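Local coordinates for Iron(III) ABC transporter, periplasmic iron-compound-binding protein (PDB 5GGY) that probably binds ferric hydroxamate siderophores such as Desferal in the periplasm and delivers them to an ABC transporter for iron uptake, at residues 70-84 with 92-104. Residues are numbered along the deposited sequence; the frame is centred on the assembly and turned at random.
Sequences LEKIAALKPDVILAA and ATLGRIAPVVYLP
Thr93 turns its methyl CG2 to Leu70, meeting CD1 at 3.6 Å, the side chains crossing at about a right angle. Leu94, the next residue, sets CD2 against the other Leu70 branch, CD2, and its backbone O lies against Ile81 CD1. That O also accepts from Ile97 N and Ala98 N. Ile97 packs against one side of helix 70-75. Its CG2, anti to the backbone N, lies 3.7 Å from Ala74 CA, while CG1, beside that N, carries CD1 to Leu70 O. Ala98 CB touches Pro78 CG and Ile81 CG1. Pro99 leads into strand 100-102, and its O accepts from Ile81 N at 2.8 Å (N-H...O 163°). This starts a parallel ladder: Val101 N gives to Ile81 O, and Ala83 N to Val101 O at 3.0 Å. Val101 CB lies 3.6 Å from Leu82 CD2, side by side and pointing the same way. Tyr102 brings the CE2 edge of its ring 3.2 Å from Ala84 O, near the ring plane. Leu103 N then gives to Ala83 O. Strands 80-83 and 100-102, joined through helix 91-95, form a beta-alpha-beta unit. Strand 19-21 flanks strand 80-83 on its other edge, and helices 24-32 and 112-126 pack on Leu82 and Leu103.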
ATOM      1  N   LEU A  70       2.543  24.007  27.375  1.00 22.22           N
ATOM      2  CA  LEU A  70       3.453  24.731  26.493  1.00 19.64           C
ATOM      3  C   LEU A  70       4.817  24.986  27.128  1.00 20.34           C
ATOM      4  O   LEU A  70       5.842  24.962  26.447  1.00 41.04           O
ATOM      5  CB  LEU A  70       2.827  26.062  26.071  1.00 19.91           C
ATOM      6  CG  LEU A  70       1.656  26.005  25.088  1.00 27.04           C
ATOM      7  CD1 LEU A  70       1.014  27.372  24.948  1.00 25.73           C
ATOM      8  CD2 LEU A  70       2.119  25.493  23.732  1.00 30.35           C
ATOM      9  N   GLU A  71       4.823  25.236  28.432  1.00 18.26           N
ATOM     10  CA  GLU A  71       6.062  25.512  29.152  1.00 19.20           C
ATOM     11  C   GLU A  71       6.979  24.292  29.174  1.00 18.98           C
ATOM     12  O   GLU A  71       8.195  24.416  29.036  1.00 35.90           O
ATOM     13  CB  GLU A  71       5.766  25.972  30.582  1.00 25.30           C
ATOM     14  CG  GLU A  71       5.339  27.429  30.697  1.00 31.14           C
ATOM     15  CD  GLU A  71       4.004  27.707  30.037  1.00 41.75           C
ATOM     16  OE1 GLU A  71       3.136  26.805  30.034  1.00 45.24           O
ATOM     17  OE2 GLU A  71       3.829  28.826  29.510  1.00 38.99           O
ATOM     18  N   LYS A  72       6.390  23.114  29.345  1.00 21.73           N
ATOM     19  CA  LYS A  72       7.163  21.878  29.361  1.00 24.08           C
ATOM     20  C   LYS A  72       7.664  21.545  27.961  1.00 24.04           C
ATOM     21  O   LYS A  72       8.775  21.047  27.795  1.00 23.50           O
ATOM     22  CB  LYS A  72       6.329  20.722  29.915  1.00 29.64           C
ATOM     23  CG  LYS A  72       7.138  19.493  30.278  1.00 35.73           C
ATOM     24  CD  LYS A  72       6.293  18.492  31.048  1.00 45.68           C
ATOM     25  CE  LYS A  72       7.124  17.325  31.552  1.00 49.09           C
ATOM     26  NZ  LYS A  72       6.299  16.378  32.350  1.00 45.82           N
ATOM     27  N   ILE A  73       6.837  21.826  26.957  1.00 22.99           N
ATOM     28  CA  ILE A  73       7.224  21.631  25.565  1.00 24.89           C
ATOM     29  C   ILE A  73       8.438  22.491  25.228  1.00 27.15           C
ATOM     30  O   ILE A  73       9.405  22.013  24.632  1.00 28.51           O
ATOM     31  CB  ILE A  73       6.067  21.971  24.598  1.00 24.74           C
ATOM     32  CG1 ILE A  73       4.867  21.053  24.851  1.00 20.20           C
ATOM     33  CG2 ILE A  73       6.525  21.850  23.153  1.00 16.81           C
ATOM     34  CD1 ILE A  73       3.658  21.375  23.998  1.00 16.60           C
ATOM     35  N   ALA A  74       8.386  23.758  25.626  1.00 22.98           N
ATOM     36  CA  ALA A  74       9.488  24.685  25.395  1.00 22.27           C
ATOM     37  C   ALA A  74      10.737  24.262  26.161  1.00 30.34           C
ATOM     38  O   ALA A  74      11.852  24.362  25.649  1.00 36.51           O
ATOM     39  CB  ALA A  74       9.081  26.099  25.785  1.00 19.81           C
ATOM     40  N   ALA A  75      10.541  23.780  27.385  1.00 33.01           N
ATOM     41  CA  ALA A  75      11.646  23.339  28.233  1.00 31.66           C
ATOM     42  C   ALA A  75      12.378  22.142  27.638  1.00 33.25           C
ATOM     43  O   ALA A  75      13.555  21.920  27.921  1.00 23.68           O
ATOM     44  CB  ALA A  75      11.139  23.000  29.627  1.00 30.49           C
ATOM     45  N   LEU A  76      11.675  21.368  26.816  1.00 27.74           N
ATOM     46  CA  LEU A  76      12.267  20.198  26.176  1.00 31.58           C
ATOM     47  C   LEU A  76      13.127  20.592  24.980  1.00 25.75           C
ATOM     48  O   LEU A  76      13.896  19.778  24.468  1.00 34.68           O
ATOM     49  CB  LEU A  76      11.178  19.216  25.737  1.00 20.17           C
ATOM     50  CG  LEU A  76      10.486  18.418  26.843  1.00 20.50           C
ATOM     51  CD1 LEU A  76       9.388  17.534  26.269  1.00 29.58           C
ATOM     52  CD2 LEU A  76      11.503  17.581  27.602  1.00 29.88           C
ATOM     53  N   LYS A  77      12.984  21.843  24.548  1.00 23.03           N
ATOM     54  CA  LYS A  77      13.742  22.391  23.424  1.00 22.88           C
ATOM     55  C   LYS A  77      13.685  21.525  22.166  1.00 25.59           C
ATOM     56  O   LYS A  77      14.716  21.025  21.711  1.00 27.47           O
ATOM     57  CB  LYS A  77      15.202  22.603  23.833  1.00 29.74           C
ATOM     58  CG  LYS A  77      15.440  23.894  24.592  1.00 37.24           C
ATOM     59  CD  LYS A  77      16.645  23.784  25.508  1.00 44.15           C
ATOM     60  CE  LYS A  77      17.146  25.157  25.922  1.00 49.21           C
ATOM     61  NZ  LYS A  77      16.027  26.086  26.230  1.00 49.35           N
ATOM     62  N   PRO A  78      12.484  21.350  21.590  1.00 27.81           N
ATOM     63  CA  PRO A  78      12.390  20.511  20.393  1.00 29.62           C
ATOM     64  C   PRO A  78      12.908  21.226  19.153  1.00 28.72           C
ATOM     65  O   PRO A  78      13.197  22.422  19.200  1.00 34.16           O
ATOM     66  CB  PRO A  78      10.891  20.244  20.277  1.00 20.21           C
ATOM     67  CG  PRO A  78      10.267  21.481  20.831  1.00 21.80           C
ATOM     68  CD  PRO A  78      11.181  21.942  21.948  1.00 28.95           C
ATOM     69  N   ASP A  79      13.025  20.487  18.056  1.00 29.04           N
ATOM     70  CA  ASP A  79      13.390  21.064  16.773  1.00 27.91           C
ATOM     71  C   ASP A  79      12.139  21.203  15.910  1.00 23.64           C
ATOM     72  O   ASP A  79      12.009  22.143  15.125  1.00 30.04           O
ATOM     73  CB  ASP A  79      14.440  20.199  16.071  1.00 26.68           C
ATOM     74  CG  ASP A  79      15.698  20.016  16.900  1.00 25.33           C
ATOM     75  OD1 ASP A  79      16.228  21.025  17.405  1.00 25.76           O
ATOM     76  OD2 ASP A  79      16.150  18.862  17.053  1.00 22.50           O
ATOM     77  N   VAL A  80      11.225  20.249  16.064  1.00 24.40           N
ATOM     78  CA  VAL A  80       9.938  20.275  15.383  1.00 25.98           C
ATOM     79  C   VAL A  80       8.828  19.846  16.328  1.00 28.21           C
ATOM     80  O   VAL A  80       9.034  19.015  17.213  1.00 21.05           O
ATOM     81  CB  VAL A  80       9.910  19.354  14.140  1.00 29.12           C
ATOM     82  CG1 VAL A  80      10.483  20.067  12.921  1.00 36.89           C
ATOM     83  CG2 VAL A  80      10.638  18.043  14.421  1.00 22.18           C
ATOM     84  N   ILE A  81       7.653  20.431  16.139  1.00 25.13           N
ATOM     85  CA  ILE A  81       6.464  20.031  16.874  1.00 22.21           C
ATOM     86  C   ILE A  81       5.429  19.482  15.900  1.00 29.42           C
ATOM     87  O   ILE A  81       5.051  20.154  14.942  1.00 38.23           O
ATOM     88  CB  ILE A  81       5.855  21.204  17.668  1.00 19.19           C
ATOM     89  CG1 ILE A  81       6.862  21.739  18.692  1.00 20.99           C
ATOM     90  CG2 ILE A  81       4.570  20.766  18.357  1.00 15.80           C
ATOM     91  CD1 ILE A  81       6.376  22.956  19.455  1.00 19.47           C
ATOM     92  N   LEU A  82       4.981  18.253  16.135  1.00 22.77           N
ATOM     93  CA  LEU A  82       4.006  17.629  15.249  1.00 22.46           C
ATOM     94  C   LEU A  82       2.599  17.766  15.821  1.00 21.12           C
ATOM     95  O   LEU A  82       2.319  17.304  16.927  1.00 21.10           O
ATOM     96  CB  LEU A  82       4.352  16.156  15.016  1.00 11.32           C
ATOM     97  CG  LEU A  82       5.797  15.854  14.594  1.00 15.30           C
ATOM     98  CD1 LEU A  82       5.932  14.406  14.156  1.00 11.63           C
ATOM     99  CD2 LEU A  82       6.278  16.795  13.499  1.00 11.95           C
ATOM    100  N   ALA A  83       1.720  18.414  15.063  1.00 25.89           N
ATOM    101  CA  ALA A  83       0.360  18.674  15.521  1.00 27.93           C
ATOM    102  C   ALA A  83      -0.688  18.110  14.563  1.00 21.93           C
ATOM    103  O   ALA A  83      -0.444  17.976  13.367  1.00 24.57           O
ATOM    104  CB  ALA A  83       0.151  20.168  15.709  1.00 14.66           C
ATOM    105  N   ALA A  84      -1.856  17.781  15.103  1.00 21.68           N
ATOM    106  CA  ALA A  84      -2.951  17.254  14.297  1.00 22.11           C
ATOM    107  C   ALA A  84      -4.184  18.141  14.402  1.00 24.91           C
ATOM    108  O   ALA A  84      -4.107  19.270  14.891  1.00 30.87           O
ATOM    109  CB  ALA A  84      -3.290  15.830  14.719  1.00 19.93           C
ATOM    110  N   ALA A  92      -0.389  28.493  15.886  1.00 16.00           N
ATOM    111  CA  ALA A  92       0.354  29.752  15.850  1.00 16.69           C
ATOM    112  C   ALA A  92       1.217  29.937  17.097  1.00 29.49           C
ATOM    113  O   ALA A  92       2.342  30.429  17.015  1.00 16.96           O
ATOM    114  CB  ALA A  92      -0.598  30.922  15.690  1.00 17.73           C
ATOM    115  N   THR A  93       0.682  29.537  18.246  1.00 28.33           N
ATOM    116  CA  THR A  93       1.410  29.631  19.509  1.00 32.10           C
ATOM    117  C   THR A  93       2.549  28.619  19.569  1.00 31.82           C
ATOM    118  O   THR A  93       3.653  28.933  20.019  1.00 34.35           O
ATOM    119  CB  THR A  93       0.478  29.406  20.719  1.00 34.56           C
ATOM    120  OG1 THR A  93      -0.570  30.382  20.708  1.00 44.46           O
ATOM    121  CG2 THR A  93       1.256  29.516  22.019  1.00 25.86           C
ATOM    122  N   LEU A  94       2.271  27.399  19.119  1.00 28.20           N
ATOM    123  CA  LEU A  94       3.274  26.339  19.092  1.00 23.05           C
ATOM    124  C   LEU A  94       4.440  26.708  18.180  1.00 29.50           C
ATOM    125  O   LEU A  94       5.584  26.337  18.435  1.00 31.05           O
ATOM    126  CB  LEU A  94       2.640  25.021  18.640  1.00 26.51           C
ATOM    127  CG  LEU A  94       1.631  24.372  19.591  1.00 24.08           C
ATOM    128  CD1 LEU A  94       0.651  23.505  18.813  1.00 24.82           C
ATOM    129  CD2 LEU A  94       2.350  23.557  20.649  1.00 22.35           C
ATOM    130  N   GLY A  95       4.141  27.452  17.121  1.00 31.65           N
ATOM    131  CA  GLY A  95       5.152  27.904  16.185  1.00 28.46           C
ATOM    132  C   GLY A  95       6.158  28.857  16.807  1.00 30.70           C
ATOM    133  O   GLY A  95       7.287  28.977  16.330  1.00 31.56           O
ATOM    134  N   ARG A  96       5.747  29.538  17.873  1.00 30.33           N
ATOM    135  CA  ARG A  96       6.629  30.463  18.579  1.00 29.00           C
ATOM    136  C   ARG A  96       7.715  29.710  19.341  1.00 31.44           C
ATOM    137  O   ARG A  96       8.765  30.266  19.659  1.00 33.35           O
ATOM    138  CB  ARG A  96       5.828  31.341  19.540  1.00 21.09           C
ATOM    139  CG  ARG A  96       4.829  32.265  18.861  1.00 21.50           C
ATOM    140  CD  ARG A  96       4.050  33.073  19.888  1.00 22.29           C
ATOM    141  NE  ARG A  96       3.225  34.103  19.264  1.00 44.47           N
ATOM    142  CZ  ARG A  96       3.628  35.351  19.045  1.00 40.96           C
ATOM    143  NH1 ARG A  96       4.850  35.727  19.398  1.00 44.42           N
ATOM    144  NH2 ARG A  96       2.810  36.223  18.473  1.00 41.35           N
ATOM    145  N   ILE A  97       7.451  28.440  19.630  1.00 34.77           N
ATOM    146  CA  ILE A  97       8.393  27.600  20.359  1.00 29.59           C
ATOM    147  C   ILE A  97       9.347  26.896  19.401  1.00 30.05           C
ATOM    148  O   ILE A  97      10.565  26.942  19.571  1.00 34.38           O
ATOM    149  CB  ILE A  97       7.660  26.547  21.209  1.00 20.98           C
ATOM    150  CG1 ILE A  97       6.678  27.224  22.166  1.00 23.19           C
ATOM    151  CG2 ILE A  97       8.656  25.686  21.973  1.00 21.25           C
ATOM    152  CD1 ILE A  97       5.882  26.257  23.017  1.00 24.32           C
ATOM    153  N   ALA A  98       8.776  26.245  18.394  1.00 27.20           N
ATOM    154  CA  ALA A  98       9.549  25.522  17.394  1.00 21.91           C
ATOM    155  C   ALA A  98       8.711  25.370  16.129  1.00 26.16           C
ATOM    156  O   ALA A  98       7.487  25.490  16.186  1.00 19.50           O
ATOM    157  CB  ALA A  98       9.981  24.157  17.935  1.00 20.02           C
ATOM    158  N   PRO A  99       9.365  25.132  14.977  1.00 26.52           N
ATOM    159  CA  PRO A  99       8.627  24.884  13.732  1.00 24.28           C
ATOM    160  C   PRO A  99       7.586  23.779  13.887  1.00 23.17           C
ATOM    161  O   PRO A  99       7.860  22.764  14.525  1.00 17.16           O
ATOM    162  CB  PRO A  99       9.730  24.467  12.758  1.00 25.31           C
ATOM    163  CG  PRO A  99      10.921  25.218  13.234  1.00 24.99           C
ATOM    164  CD  PRO A  99      10.817  25.230  14.737  1.00 21.01           C
ATOM    165  N   VAL A 100       6.403  23.987  13.319  1.00 21.05           N
ATOM    166  CA  VAL A 100       5.299  23.049  13.488  1.00 24.60           C
ATOM    167  C   VAL A 100       4.920  22.347  12.190  1.00 18.67           C
ATOM    168  O   VAL A 100       4.669  22.992  11.171  1.00 16.05           O
ATOM    169  CB  VAL A 100       4.043  23.756  14.043  1.00 23.45           C
ATOM    170  CG1 VAL A 100       2.893  22.767  14.179  1.00 15.28           C
ATOM    171  CG2 VAL A 100       4.346  24.408  15.379  1.00 16.03           C
ATOM    172  N   VAL A 101       4.878  21.019  12.237  1.00 17.80           N
ATOM    173  CA  VAL A 101       4.392  20.233  11.114  1.00 25.27           C
ATOM    174  C   VAL A 101       2.957  19.795  11.393  1.00 22.22           C
ATOM    175  O   VAL A 101       2.707  18.987  12.286  1.00 20.77           O
ATOM    176  CB  VAL A 101       5.279  19.006  10.853  1.00 22.06           C
ATOM    177  CG1 VAL A 101       4.841  18.301   9.583  1.00 14.67           C
ATOM    178  CG2 VAL A 101       6.741  19.422  10.761  1.00 15.07           C
ATOM    179  N   TYR A 102       2.020  20.343  10.628  1.00 21.21           N
ATOM    180  CA  TYR A 102       0.600  20.121  10.867  1.00 20.49           C
ATOM    181  C   TYR A 102       0.018  19.103   9.892  1.00 24.78           C
ATOM    182  O   TYR A 102      -0.190  19.401   8.716  1.00 29.74           O
ATOM    183  CB  TYR A 102      -0.153  21.451  10.776  1.00 16.95           C
ATOM    184  CG  TYR A 102      -1.660  21.352  10.880  1.00 17.14           C
ATOM    185  CD1 TYR A 102      -2.471  21.731   9.819  1.00 21.81           C
ATOM    186  CD2 TYR A 102      -2.273  20.891  12.040  1.00 32.28           C
ATOM    187  CE1 TYR A 102      -3.849  21.651   9.908  1.00 28.65           C
ATOM    188  CE2 TYR A 102      -3.645  20.806  12.136  1.00 30.44           C
ATOM    189  CZ  TYR A 102      -4.429  21.186  11.069  1.00 29.81           C
ATOM    190  OH  TYR A 102      -5.798  21.101  11.166  1.00 33.16           O
ATOM    191  N   LEU A 103      -0.238  17.898  10.394  1.00 18.45           N
ATOM    192  CA  LEU A 103      -0.795  16.824   9.577  1.00 23.44           C
ATOM    193  C   LEU A 103      -2.151  16.380  10.111  1.00 19.97           C
ATOM    194  O   LEU A 103      -2.233  15.452  10.916  1.00 24.91           O
ATOM    195  CB  LEU A 103       0.154  15.622   9.528  1.00 21.07           C
ATOM    196  CG  LEU A 103       1.653  15.887   9.385  1.00 16.58           C
ATOM    197  CD1 LEU A 103       2.332  15.897  10.751  1.00 17.01           C
ATOM    198  CD2 LEU A 103       2.300  14.862   8.467  1.00 15.26           C
ATOM    199  N   PRO A 104      -3.226  17.040   9.658  1.00 19.30           N
ATOM    200  CA  PRO A 104      -4.579  16.737  10.133  1.00 22.89           C
ATOM    201  C   PRO A 104      -5.186  15.499   9.477  1.00 25.50           C
ATOM    202  O   PRO A 104      -4.808  15.126   8.367  1.00 15.06           O
ATOM    203  CB  PRO A 104      -5.365  17.994   9.752  1.00 15.47           C
ATOM    204  CG  PRO A 104      -4.685  18.481   8.523  1.00 15.81           C
ATOM    205  CD  PRO A 104      -3.217  18.179   8.721  1.00 15.17           C
TER